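PcyX_EBK42635 (Marine metagenome, PDB 5OWG) probably reduces biliverdin to phycoerythrobilin in a four-electron reaction fed by ferredoxin, as a bilin reductase of oceanic phage origin. Local coordinates at residues D19-I22 / E23-N27; L173-Y176 / I177-R181. All coordinates share one frame; numbering follows the deposited sequence.

Contact 1: residues D19-I22 / E23-N27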
loop_
_atom_site.group_PDB
_atom_site.type_symbol
_atom_site.label_atom_id
_atom_site.label_comp_id
_atom_site.label_asym_id
_atom_site.label_seq_id
_atom_site.Cartn_x
_atom_site.Cartn_y
_atom_site.Cartn_z
ATOM N N ASP A 19 2.317 -5.687 12.378
ATOM C CA ASP A 19 1.190 -5.936 13.269
ATOM C C ASP A 19 0.535 -4.631 13.703
ATOM O O ASP A 19 -0.696 -4.546 13.783
ATOM C CB ASP A 19 1.649 -6.743 14.483
ATOM C CG ASP A 19 2.060 -8.157 14.121
ATOM O OD1 ASP A 19 2.025 -8.498 12.919
ATOM O OD2 ASP A 19 2.414 -8.928 15.036
ATOM N N GLU A 20 1.338 -3.602 13.988
ATOM C CA GLU A 20 0.765 -2.295 14.294
ATOM C C GLU A 20 -0.013 -1.756 13.100
ATOM O O GLU A 20 -1.062 -1.123 13.266
ATOM C CB GLU A 20 1.866 -1.311 14.699
ATOM C CG GLU A 20 2.748 -1.761 15.856
ATOM C CD GLU A 20 1.968 -2.052 17.121
ATOM O OE1 GLU A 20 1.190 -3.030 17.134
ATOM O OE2 GLU A 20 2.130 -1.303 18.107
ATOM N N THR A 21 0.488 -1.999 11.886
ATOM C CA THR A 21 -0.221 -1.570 10.684
ATOM C C THR A 21 -1.560 -2.283 10.551
ATOM O O THR A 21 -2.577 -1.658 10.228
ATOM C CB THR A 21 0.653 -1.821 9.451
ATOM O OG1 THR A 21 1.678 -0.823 9.378
ATOM C CG2 THR A 21 -0.171 -1.795 8.157
ATOM N N ILE A 22 -1.584 -3.596 10.792
ATOM C CA ILE A 22 -2.820 -4.357 10.646
ATOM C C ILE A 22 -3.830 -3.947 11.710
ATOM O O ILE A 22 -5.040 -3.923 11.460
ATOM C CB ILE A 22 -2.524 -5.867 10.694
ATOM C CG1 ILE A 22 -1.658 -6.270 9.499
ATOM C CG2 ILE A 22 -3.819 -6.673 10.686
ATOM C CD1 ILE A 22 -1.068 -7.659 9.599
ATOM N N GLU A 23 -3.354 -3.626 12.916
ATOM C CA GLU A 23 -4.263 -3.188 13.971
ATOM C C GLU A 23 -4.973 -1.898 13.581
ATOM O O GLU A 23 -6.182 -1.757 13.791
ATOM C CB GLU A 23 -3.497 -3.004 15.280
ATOM C CG GLU A 23 -4.374 -2.660 16.482
ATOM C CD GLU A 23 -5.365 -3.757 16.822
ATOM O OE1 GLU A 23 -5.240 -4.867 16.264
ATOM O OE2 GLU A 23 -6.268 -3.511 17.648
ATOM N N VAL A 24 -4.235 -0.944 13.009
ATOM C CA VAL A 24 -4.842 0.319 12.597
ATOM C C VAL A 24 -5.908 0.070 11.536
ATOM O O VAL A 24 -7.025 0.595 11.618
ATOM C CB VAL A 24 -3.761 1.294 12.095
ATOM C CG1 VAL A 24 -4.388 2.560 11.518
ATOM C CG2 VAL A 24 -2.806 1.649 13.226
ATOM N N LEU A 25 -5.581 -0.738 10.526
ATOM C CA LEU A 25 -6.530 -0.979 9.442
ATOM C C LEU A 25 -7.780 -1.688 9.950
ATOM O O LEU A 25 -8.892 -1.403 9.490
ATOM C CB LEU A 25 -5.863 -1.789 8.328
ATOM C CG LEU A 25 -4.708 -1.099 7.593
ATOM C CD1 LEU A 25 -3.974 -2.085 6.702
ATOM C CD2 LEU A 25 -5.209 0.075 6.769
ATOM N N ASN A 26 -7.623 -2.610 10.902
ATOM C CA ASN A 26 -8.783 -3.298 11.461
ATOM C C ASN A 26 -9.654 -2.361 12.291
ATOM O O ASN A 26 -10.864 -2.585 12.404
ATOM C CB ASN A 26 -8.335 -4.485 12.315
ATOM C CG ASN A 26 -7.807 -5.637 11.481
ATOM O OD1 ASN A 26 -8.205 -5.822 10.332
ATOM N ND2 ASN A 26 -6.911 -6.425 12.061
ATOM N N ASN A 27 -9.066 -1.315 12.873
ATOM C CA ASN A 27 -9.803 -0.416 13.751
ATOM C C ASN A 27 -10.556 0.680 13.007
ATOM O O ASN A 27 -11.415 1.332 13.612
ATOM C CB ASN A 27 -8.852 0.237 14.759
ATOM C CG ASN A 27 -8.640 -0.609 15.999
ATOM O OD1 ASN A 27 -8.808 -1.829 15.973
ATOM N ND2 ASN A 27 -8.277 0.042 17.098
#
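Ile-22 and Asn-26 meet one turn apart on helix 14-28, the N-terminal helix of the modelled chain, which packs against the antiparallel sheet of this ferredoxin-dependent bilin reductase. The segment is regular alpha-helix, held by four successive i to i+4 backbone hydrogen bonds. Glu-23 N binds Asp-19 O at 2.9 Å and Asn-26 N binds Ile-22 O at 3.0 Å, while Val-24 N and Leu-25 N reach the carbonyls of Glu-20 and Thr-21.

The apolar pair is Thr-21 and Leu-25, which lie alongside each other, pointing the same way, with Thr-21 CG2 4.1 Å from Leu-25 CD1. The first torsion of Thr-21 (chi1 -76°) sets that methyl anti to the backbone N and places OG1 beside that nitrogen, where the hydroxyl is hydrogen-bonded to Trp-17 O one turn earlier. Leu-25 goes on to touch Trp-52 on strand 47-53.

Other side-chain carbons pack against carbonyl oxygens of the preceding turn. Leu-25 CG rests 3.4 Å from Thr-21 O, and on the flank facing helix 161-179 Val-24 CG2 sits 3.3 Å from Glu-20 O.

Polar side-chain contacts are few. The carboxylates of Glu-20 and Glu-23 stay apart, OE1 to OE1 6.7 Å. Asn-26 lies alongside Ile-22, pointing the same way, and its amide is held from its oxygen side, OD1 accepting a hydrogen bond from the indole NE1 of Trp-52. At the other end of that amide the nitrogen is close to Ile-22 O but too poorly angled to bond, and Asn-26 ND2 sits against the methyl Ile-22 CG2 at 3.4 Å.

Contact 2: residues L173-Y176 / I177-R181; sequences LNNY and IDKIR
One face of the Tyr-176 ring is overlain by CB of Ile-180, the residue one helical turn further on. The two side chains cross at a slant, and the tip of the isoleucine comes to the hydroxyl end of the ring: Tyr-176 CZ is 4.2 Å from Ile-180 CD1, and the same methyl lies 3.9 Å from Tyr-176 OH. With CG anti to the backbone N (chi1 174°), the tyrosine extends from the helix into the protein, where its buried hydroxyl is hydrogen-bonded to Pro-89 O. Phe-109 makes an edge-to-face contact with the ring, and Leu-80 and Pro-82 of strand 73-82 also touch this tyrosine. The second flat group, the amide of Asn-175, lies alongside Lys-179, and its ND2 is hydrogen-bonded to Ser-171 O. The methylenes of Lys-179 pass close to the backbone, with CG 3.4 Å from Asn-175 O, and the ammonium end makes a cation-pi contact with Trp-122.

On another flank Leu-173 CD1 packs 3.8 Å from Ile-177 CD1. Beneath these side chains Ile-177 N binds Leu-173 O at 2.9 Å. Asn-175 O is gripped twice, by Lys-179 N at 3.1 Å and, weakly, by Asp-178 N, while Ile-180 N binds Tyr-176 O at 3.0 Å. Past this turn Arg-181 folds back on Asp-178 in a salt bridge, NH1 to OD1 3.1 Å. Residues 173-181 cover the C-terminal end region of the amphipathic helix 161-179, its tyrosine, leucine and isoleucines set against the sheet and helix 14-28, its asparagines, aspartate and arginine on the more open side, in the alpha/beta/alpha sandwich of the ferredoxin-dependent bilin reductases, a central antiparallel sheet with helices on both sides.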
loop_
_atom_site.group_PDB
_atom_site.type_symbol
_atom_site.label_atom_id
_atom_site.label_comp_id
_atom_site.label_asym_id
_atom_site.label_seq_id
_atom_site.Cartn_x
_atom_site.Cartn_y
_atom_site.Cartn_z
ATOM N N LEU A 173 -0.035 6.734 9.096
ATOM C CA LEU A 173 -1.215 6.001 8.652
ATOM C C LEU A 173 -2.434 6.383 9.482
ATOM O O LEU A 173 -3.459 6.820 8.944
ATOM C CB LEU A 173 -0.952 4.496 8.741
ATOM C CG LEU A 173 -2.122 3.567 8.410
ATOM C CD1 LEU A 173 -2.573 3.744 6.968
ATOM C CD2 LEU A 173 -1.730 2.126 8.680
ATOM N N ASN A 174 -2.341 6.213 10.804
ATOM C CA ASN A 174 -3.443 6.577 11.690
ATOM C C ASN A 174 -3.932 7.991 11.406
ATOM O O ASN A 174 -5.136 8.267 11.474
ATOM C CB ASN A 174 -2.999 6.450 13.151
ATOM C CG ASN A 174 -3.994 5.688 14.005
ATOM O OD1 ASN A 174 -5.173 5.576 13.664
ATOM N ND2 ASN A 174 -3.521 5.162 15.129
ATOM N N ASN A 175 -3.012 8.902 11.082
ATOM C CA ASN A 175 -3.394 10.273 10.769
ATOM C C ASN A 175 -3.939 10.413 9.352
ATOM O O ASN A 175 -4.771 11.293 9.103
ATOM C CB ASN A 175 -2.199 11.207 10.966
ATOM C CG ASN A 175 -2.061 11.675 12.399
ATOM O OD1 ASN A 175 -2.672 12.664 12.795
ATOM N ND2 ASN A 175 -1.261 10.962 13.185
ATOM N N TYR A 176 -3.487 9.574 8.416
ATOM C CA TYR A 176 -4.035 9.616 7.064
ATOM C C TYR A 176 -5.493 9.179 7.056
ATOM O O TYR A 176 -6.342 9.813 6.418
ATOM C CB TYR A 176 -3.211 8.728 6.129
ATOM C CG TYR A 176 -3.793 8.609 4.733
ATOM C CD1 TYR A 176 -3.455 9.517 3.737
ATOM C CD2 TYR A 176 -4.682 7.588 4.412
ATOM C CE1 TYR A 176 -3.983 9.413 2.463
ATOM C CE2 TYR A 176 -5.218 7.476 3.140
ATOM C CZ TYR A 176 -4.863 8.392 2.170
ATOM O OH TYR A 176 -5.388 8.290 0.903
ATOM N N ILE A 177 -5.800 8.089 7.761
ATOM C CA ILE A 177 -7.160 7.563 7.794
ATOM C C ILE A 177 -8.114 8.572 8.414
ATOM O O ILE A 177 -9.320 8.549 8.141
ATOM C CB ILE A 177 -7.172 6.220 8.554
ATOM C CG1 ILE A 177 -6.334 5.185 7.795
ATOM C CG2 ILE A 177 -8.593 5.707 8.742
ATOM C CD1 ILE A 177 -6.050 3.910 8.564
ATOM N N ASP A 178 -7.598 9.474 9.250
ATOM C CA ASP A 178 -8.443 10.468 9.901
ATOM C C ASP A 178 -8.670 11.683 9.007
ATOM O O ASP A 178 -9.812 12.109 8.803
ATOM C CB ASP A 178 -7.810 10.891 11.227
ATOM C CG ASP A 178 -8.448 12.140 11.812
ATOM O OD1 ASP A 178 -9.628 12.415 11.506
ATOM O OD2 ASP A 178 -7.762 12.856 12.570
ATOM N N LYS A 179 -7.595 12.263 8.470
ATOM C CA LYS A 179 -7.722 13.524 7.746
ATOM C C LYS A 179 -8.320 13.344 6.357
ATOM O O LYS A 179 -8.958 14.271 5.845
ATOM C CB LYS A 179 -6.357 14.203 7.641
ATOM C CG LYS A 179 -5.755 14.582 8.985
ATOM C CD LYS A 179 -4.361 15.169 8.832
ATOM C CE LYS A 179 -3.772 15.578 10.176
ATOM N NZ LYS A 179 -4.580 16.628 10.855
ATOM N N ILE A 180 -8.130 12.181 5.730
ATOM C CA ILE A 180 -8.671 11.979 4.387
ATOM C C ILE A 180 -10.186 12.128 4.395
ATOM O O ILE A 180 -10.786 12.521 3.386
ATOM C CB ILE A 180 -8.237 10.605 3.834
ATOM C CG1 ILE A 180 -8.568 10.487 2.344
ATOM C CG2 ILE A 180 -8.916 9.469 4.591
ATOM C CD1 ILE A 180 -7.738 11.392 1.444
ATOM N N ARG A 181 -10.829 11.824 5.525
ATOM C CA ARG A 181 -12.279 11.954 5.618
ATOM C C ARG A 181 -12.728 13.376 5.298
ATOM O O ARG A 181 -13.797 13.581 4.710
ATOM C CB ARG A 181 -12.749 11.549 7.016
ATOM C CG ARG A 181 -12.459 10.099 7.375
ATOM C CD ARG A 181 -12.137 9.932 8.854
ATOM N NE ARG A 181 -13.266 10.257 9.720
ATOM C CZ ARG A 181 -13.171 10.440 11.034
ATOM N NH1 ARG A 181 -11.996 10.344 11.641
ATOM N NH2 ARG A 181 -14.253 10.729 11.744
#

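How the contacts relate
Contact 1 comes first along the chain, on helix 14-28, which leads directly into the edge strand 30-32. The strands of the antiparallel sheet follow, and contact 2 comes well after them, near the end of helix 161-179. The two are in series, neither nesting nor crossing, and each spans consecutive turns of its own helix without closing a loop. In space they adjoin, their centres about 13 Å apart. Val-24 makes most of the join: its CG1 lies 3.6 Å from Ile-177 CD1 and also packs on Leu-173 and Asn-174. Contact 1 reaches strand 47-53 and contact 2 strand 73-82, tying both helices to the sheet.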